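PDB 5B7W: UPF0234 protein XC_3703 from Xanthomonas campestris pv. campestris, which binds the second messenger cyclic di-GMP to regulate virulence and biofilm formation and, when free of it, promotes binding of a LysR-type transcriptional regulator to its target genes. Local coordinates for residues A[72-84]-A[89-101]. Numbering follows the deposited sequence.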
loop_
_atom_site.group_PDB
_atom_site.type_symbol
_atom_site.label_atom_id
_atom_site.label_comp_id
_atom_site.label_asym_id
_atom_site.label_seq_id
_atom_site.Cartn_x
_atom_site.Cartn_y
_atom_site.Cartn_z
ATOM N N GLY A 72 -0.982 11.199 -1.210
ATOM C CA GLY A 72 0.276 10.805 -0.608
ATOM C C GLY A 72 0.446 9.328 -0.345
ATOM O O GLY A 72 1.329 8.949 0.432
ATOM N N ILE A 73 -0.358 8.475 -0.971
ATOM C CA ILE A 73 -0.314 7.037 -0.729
ATOM C C ILE A 73 0.494 6.372 -1.834
ATOM O O ILE A 73 0.215 6.565 -3.024
ATOM C CB ILE A 73 -1.730 6.443 -0.646
ATOM C CG1 ILE A 73 -2.507 7.099 0.496
ATOM C CG2 ILE A 73 -1.665 4.936 -0.458
ATOM C CD1 ILE A 73 -3.975 6.745 0.523
ATOM N N ASP A 74 1.499 5.591 -1.440
ATOM C CA ASP A 74 2.269 4.789 -2.385
ATOM C C ASP A 74 1.390 3.651 -2.890
ATOM O O ASP A 74 1.041 2.742 -2.130
ATOM C CB ASP A 74 3.531 4.257 -1.712
ATOM C CG ASP A 74 4.502 3.626 -2.694
ATOM O OD1 ASP A 74 4.074 3.182 -3.781
ATOM O OD2 ASP A 74 5.707 3.577 -2.374
ATOM N N VAL A 75 1.040 3.687 -4.181
ATOM C CA VAL A 75 0.092 2.723 -4.739
ATOM C C VAL A 75 0.681 1.332 -4.904
ATOM O O VAL A 75 -0.022 0.428 -5.370
ATOM C CB VAL A 75 -0.457 3.192 -6.101
ATOM C CG1 VAL A 75 -1.360 4.403 -5.924
ATOM C CG2 VAL A 75 0.684 3.504 -7.054
ATOM N N ARG A 76 1.950 1.128 -4.546
ATOM C CA ARG A 76 2.488 -0.226 -4.536
ATOM C C ARG A 76 1.884 -1.074 -3.425
ATOM O O ARG A 76 2.062 -2.297 -3.435
ATOM C CB ARG A 76 4.013 -0.192 -4.408
ATOM C CG ARG A 76 4.729 0.167 -5.704
ATOM C CD ARG A 76 6.247 0.231 -5.540
ATOM N NE ARG A 76 6.670 1.260 -4.594
ATOM C CZ ARG A 76 7.190 1.008 -3.397
ATOM N NH1 ARG A 76 7.359 -0.244 -2.996
ATOM N NH2 ARG A 76 7.547 2.008 -2.602
ATOM N N CYS A 77 1.177 -0.454 -2.476
ATOM C CA CYS A 77 0.419 -1.188 -1.473
ATOM C C CYS A 77 -0.830 -1.845 -2.047
ATOM O O CYS A 77 -1.497 -2.595 -1.329
ATOM C CB CYS A 77 0.021 -0.254 -0.329
ATOM S SG CYS A 77 -1.253 0.961 -0.769
ATOM N N LEU A 78 -1.158 -1.585 -3.310
ATOM C CA LEU A 78 -2.368 -2.134 -3.908
ATOM C C LEU A 78 -2.124 -3.555 -4.397
ATOM O O LEU A 78 -1.126 -3.828 -5.072
ATOM C CB LEU A 78 -2.840 -1.254 -5.065
ATOM C CG LEU A 78 -3.225 0.187 -4.730
ATOM C CD1 LEU A 78 -3.761 0.895 -5.967
ATOM C CD2 LEU A 78 -4.241 0.222 -3.598
ATOM N N GLU A 79 -3.036 -4.459 -4.048
ATOM C CA GLU A 79 -3.016 -5.840 -4.519
ATOM C C GLU A 79 -4.276 -6.067 -5.340
ATOM O O GLU A 79 -5.378 -6.155 -4.786
ATOM C CB GLU A 79 -2.937 -6.822 -3.352
ATOM C CG GLU A 79 -2.977 -8.280 -3.776
ATOM C CD GLU A 79 -3.367 -9.205 -2.643
ATOM O OE1 GLU A 79 -4.558 -9.215 -2.268
ATOM O OE2 GLU A 79 -2.485 -9.924 -2.128
ATOM N N PHE A 80 -4.117 -6.160 -6.657
ATOM C CA PHE A 80 -5.246 -6.278 -7.570
ATOM C C PHE A 80 -5.617 -7.745 -7.750
ATOM O O PHE A 80 -4.792 -8.550 -8.194
ATOM C CB PHE A 80 -4.917 -5.642 -8.920
ATOM C CG PHE A 80 -4.831 -4.145 -8.876
ATOM C CD1 PHE A 80 -3.647 -3.516 -8.530
ATOM C CD2 PHE A 80 -5.935 -3.369 -9.179
ATOM C CE1 PHE A 80 -3.567 -2.137 -8.490
ATOM C CE2 PHE A 80 -5.862 -1.991 -9.137
ATOM C CZ PHE A 80 -4.676 -1.374 -8.793
ATOM N N GLY A 81 -6.857 -8.087 -7.406
ATOM C CA GLY A 81 -7.383 -9.402 -7.692
ATOM C C GLY A 81 -7.802 -9.531 -9.143
ATOM O O GLY A 81 -7.653 -8.618 -9.955
ATOM N N ASP A 82 -8.338 -10.701 -9.472
ATOM C CA ASP A 82 -8.807 -10.945 -10.829
ATOM C C ASP A 82 -10.043 -10.107 -11.127
ATOM O O ASP A 82 -10.900 -9.901 -10.261
ATOM C CB ASP A 82 -9.127 -12.424 -11.032
ATOM C CG ASP A 82 -7.885 -13.272 -11.199
ATOM O OD1 ASP A 82 -7.913 -14.448 -10.780
ATOM O OD2 ASP A 82 -6.886 -12.765 -11.751
ATOM N N VAL A 83 -10.132 -9.621 -12.360
ATOM C CA VAL A 83 -11.330 -8.928 -12.824
ATOM C C VAL A 83 -12.388 -9.983 -13.114
ATOM O O VAL A 83 -12.243 -10.784 -14.043
ATOM C CB VAL A 83 -11.048 -8.069 -14.060
ATOM C CG1 VAL A 83 -12.313 -7.337 -14.485
ATOM C CG2 VAL A 83 -9.922 -7.088 -13.780
ATOM N N GLU A 84 -13.450 -9.996 -12.317
ATOM C CA GLU A 84 -14.530 -10.959 -12.463
ATOM C C GLU A 84 -15.671 -10.329 -13.247
ATOM O O GLU A 84 -16.122 -9.226 -12.921
ATOM C CB GLU A 84 -15.018 -11.438 -11.095
ATOM C CG GLU A 84 -14.232 -12.616 -10.545
ATOM C CD GLU A 84 -14.123 -12.591 -9.033
ATOM O OE1 GLU A 84 -14.917 -11.873 -8.390
ATOM O OE2 GLU A 84 -13.246 -13.294 -8.490
ATOM N N GLY A 89 -21.987 -7.251 -14.988
ATOM C CA GLY A 89 -20.880 -6.387 -15.339
ATOM C C GLY A 89 -19.572 -6.968 -14.839
ATOM O O GLY A 89 -19.466 -8.163 -14.585
ATOM N N ALA A 90 -18.582 -6.088 -14.707
ATOM C CA ALA A 90 -17.247 -6.458 -14.260
ATOM C C ALA A 90 -17.009 -5.941 -12.847
ATOM O O ALA A 90 -17.454 -4.844 -12.494
ATOM C CB ALA A 90 -16.177 -5.903 -15.204
ATOM N N ARG A 91 -16.309 -6.739 -12.042
ATOM C CA ARG A 91 -15.970 -6.369 -10.677
ATOM C C ARG A 91 -14.543 -6.804 -10.380
ATOM O O ARG A 91 -14.068 -7.820 -10.895
ATOM C CB ARG A 91 -16.930 -6.999 -9.656
ATOM C CG ARG A 91 -18.382 -6.571 -9.811
ATOM C CD ARG A 91 -19.257 -7.173 -8.724
ATOM N NE ARG A 91 -20.653 -6.765 -8.857
ATOM C CZ ARG A 91 -21.162 -5.659 -8.322
ATOM N NH1 ARG A 91 -20.390 -4.844 -7.618
ATOM N NH2 ARG A 91 -22.445 -5.368 -8.494
ATOM N N GLN A 92 -13.862 -6.026 -9.540
ATOM C CA GLN A 92 -12.488 -6.336 -9.168
ATOM C C GLN A 92 -12.228 -5.863 -7.747
ATOM O O GLN A 92 -12.591 -4.741 -7.386
ATOM C CB GLN A 92 -11.488 -5.686 -10.132
ATOM C CG GLN A 92 -10.050 -6.122 -9.905
ATOM C CD GLN A 92 -9.073 -5.401 -10.807
ATOM O OE1 GLN A 92 -9.334 -4.286 -11.260
ATOM N NE2 GLN A 92 -7.939 -6.037 -11.080
ATOM N N LYS A 93 -11.595 -6.723 -6.957
ATOM C CA LYS A 93 -11.246 -6.425 -5.575
ATOM C C LYS A 93 -9.792 -5.978 -5.502
ATOM O O LYS A 93 -8.895 -6.687 -5.971
ATOM C CB LYS A 93 -11.475 -7.652 -4.690
ATOM C CG LYS A 93 -10.762 -7.613 -3.352
ATOM C CD LYS A 93 -11.086 -8.851 -2.532
ATOM C CE LYS A 93 -10.370 -8.832 -1.193
ATOM N NZ LYS A 93 -10.816 -9.944 -0.308
ATOM N N VAL A 94 -9.564 -4.802 -4.924
ATOM C CA VAL A 94 -8.225 -4.251 -4.744
ATOM C C VAL A 94 -7.958 -4.185 -3.247
ATOM O O VAL A 94 -8.622 -3.436 -2.520
ATOM C CB VAL A 94 -8.081 -2.870 -5.396
ATOM C CG1 VAL A 94 -6.634 -2.398 -5.322
ATOM C CG2 VAL A 94 -8.562 -2.910 -6.837
ATOM N N THR A 95 -6.988 -4.968 -2.784
ATOM C CA THR A 95 -6.620 -4.994 -1.374
ATOM C C THR A 95 -5.574 -3.919 -1.106
ATOM O O THR A 95 -4.502 -3.922 -1.720
ATOM C CB THR A 95 -6.086 -6.369 -0.973
ATOM O OG1 THR A 95 -7.127 -7.346 -1.099
ATOM C CG2 THR A 95 -5.585 -6.348 0.466
ATOM N N VAL A 96 -5.892 -3.000 -0.197
ATOM C CA VAL A 96 -4.929 -2.002 0.252
ATOM C C VAL A 96 -4.063 -2.639 1.329
ATOM O O VAL A 96 -4.430 -2.653 2.509
ATOM C CB VAL A 96 -5.630 -0.731 0.765
ATOM C CG1 VAL A 96 -4.604 0.322 1.154
ATOM C CG2 VAL A 96 -6.579 -0.188 -0.293
ATOM N N LYS A 97 -2.916 -3.182 0.926
ATOM C CA LYS A 97 -2.065 -3.921 1.850
ATOM C C LYS A 97 -1.477 -2.989 2.902
ATOM O O LYS A 97 -0.954 -1.917 2.579
ATOM C CB LYS A 97 -0.947 -4.631 1.089
ATOM C CG LYS A 97 -1.428 -5.691 0.109
ATOM C CD LYS A 97 -0.270 -6.271 -0.690
ATOM C CE LYS A 97 0.517 -5.184 -1.407
ATOM N NZ LYS A 97 1.663 -5.738 -2.183
ATOM N N GLN A 98 -1.578 -3.399 4.166
ATOM C CA GLN A 98 -1.024 -2.666 5.295
ATOM C C GLN A 98 -0.440 -3.660 6.287
ATOM O O GLN A 98 -0.927 -4.786 6.421
ATOM C CB GLN A 98 -2.082 -1.792 5.990
ATOM C CG GLN A 98 -2.866 -0.887 5.053
ATOM C CD GLN A 98 -4.310 -0.709 5.474
ATOM O OE1 GLN A 98 -4.620 0.096 6.353
ATOM N NE2 GLN A 98 -5.206 -1.468 4.848
ATOM N N GLY A 99 0.609 -3.231 6.987
ATOM C CA GLY A 99 1.282 -4.098 7.934
ATOM C C GLY A 99 2.265 -5.035 7.263
ATOM O O GLY A 99 2.089 -5.390 6.094
ATOM N N ILE A 100 3.302 -5.443 7.984
ATOM C CA ILE A 100 4.335 -6.316 7.439
ATOM C C ILE A 100 4.106 -7.718 7.989
ATOM O O ILE A 100 4.365 -7.986 9.168
ATOM C CB ILE A 100 5.744 -5.804 7.762
ATOM C CG1 ILE A 100 5.930 -4.391 7.204
ATOM C CG2 ILE A 100 6.792 -6.738 7.179
ATOM C CD1 ILE A 100 7.270 -3.774 7.536
ATOM N N GLU A 101 3.617 -8.612 7.132
ATOM C CA GLU A 101 3.370 -9.991 7.520
ATOM C C GLU A 101 4.689 -10.708 7.805
ATOM O O GLU A 101 5.775 -10.244 7.446
ATOM C CB GLU A 101 2.594 -10.726 6.427
ATOM C CG GLU A 101 1.314 -10.028 5.987
ATOM C CD GLU A 101 0.893 -10.408 4.579
ATOM O OE1 GLU A 101 0.142 -9.631 3.952
ATOM O OE2 GLU A 101 1.311 -11.482 4.098
HETATM O O HOH W 1 1.621 -5.353 -5.090
HETATM O O HOH W 2 -10.969 -9.164 -7.702
#
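Val94 lays CG1 over one face of the Phe80 ring, 4.0 Å from CG1 to the ring centroid and 14° off the ring normal, a CH-pi contact. Its other methyl reaches the rim, with Val94 CG2 3.5 Å from Phe80 CD2. Leu78 extends this apolar face: its CD2 meets Val94 CG1 and Val96 CG2, and helix 54-70 packs on the same side through Leu68 against Leu78 and Thr61 against Phe80.

Gln92 fills the place where the pairing slips. An extended chain, with CG anti to the backbone N (chi1 -172°), carries its amide across to segment 72-84, where NE2 donates to Gly81 O at 2.8 Å. The N-H...O angle of 174° makes the bond nearly straight, and Gly81 O lies in the amide plane of Gln92. Val83 CG2 presses on the same amide, 3.5 Å from Gln92 CD, while a water links Asp82 O to Lys93 N. Just past strand 90-96, Lys97 folds back along Cys77, its CE 3.3 Å from Cys77 O; its NZ reaches Leu78 O through a water and also bonds to Glu151 O.

Backbone pairs Glu79-Thr95 and Glu84-Arg91 are both hydrogen-bonded, but the register shifts by one residue between them. This is an antiparallel beta hairpin with an interrupted edge strand, forming one side of the four-stranded sheet in the RRM-like domain II.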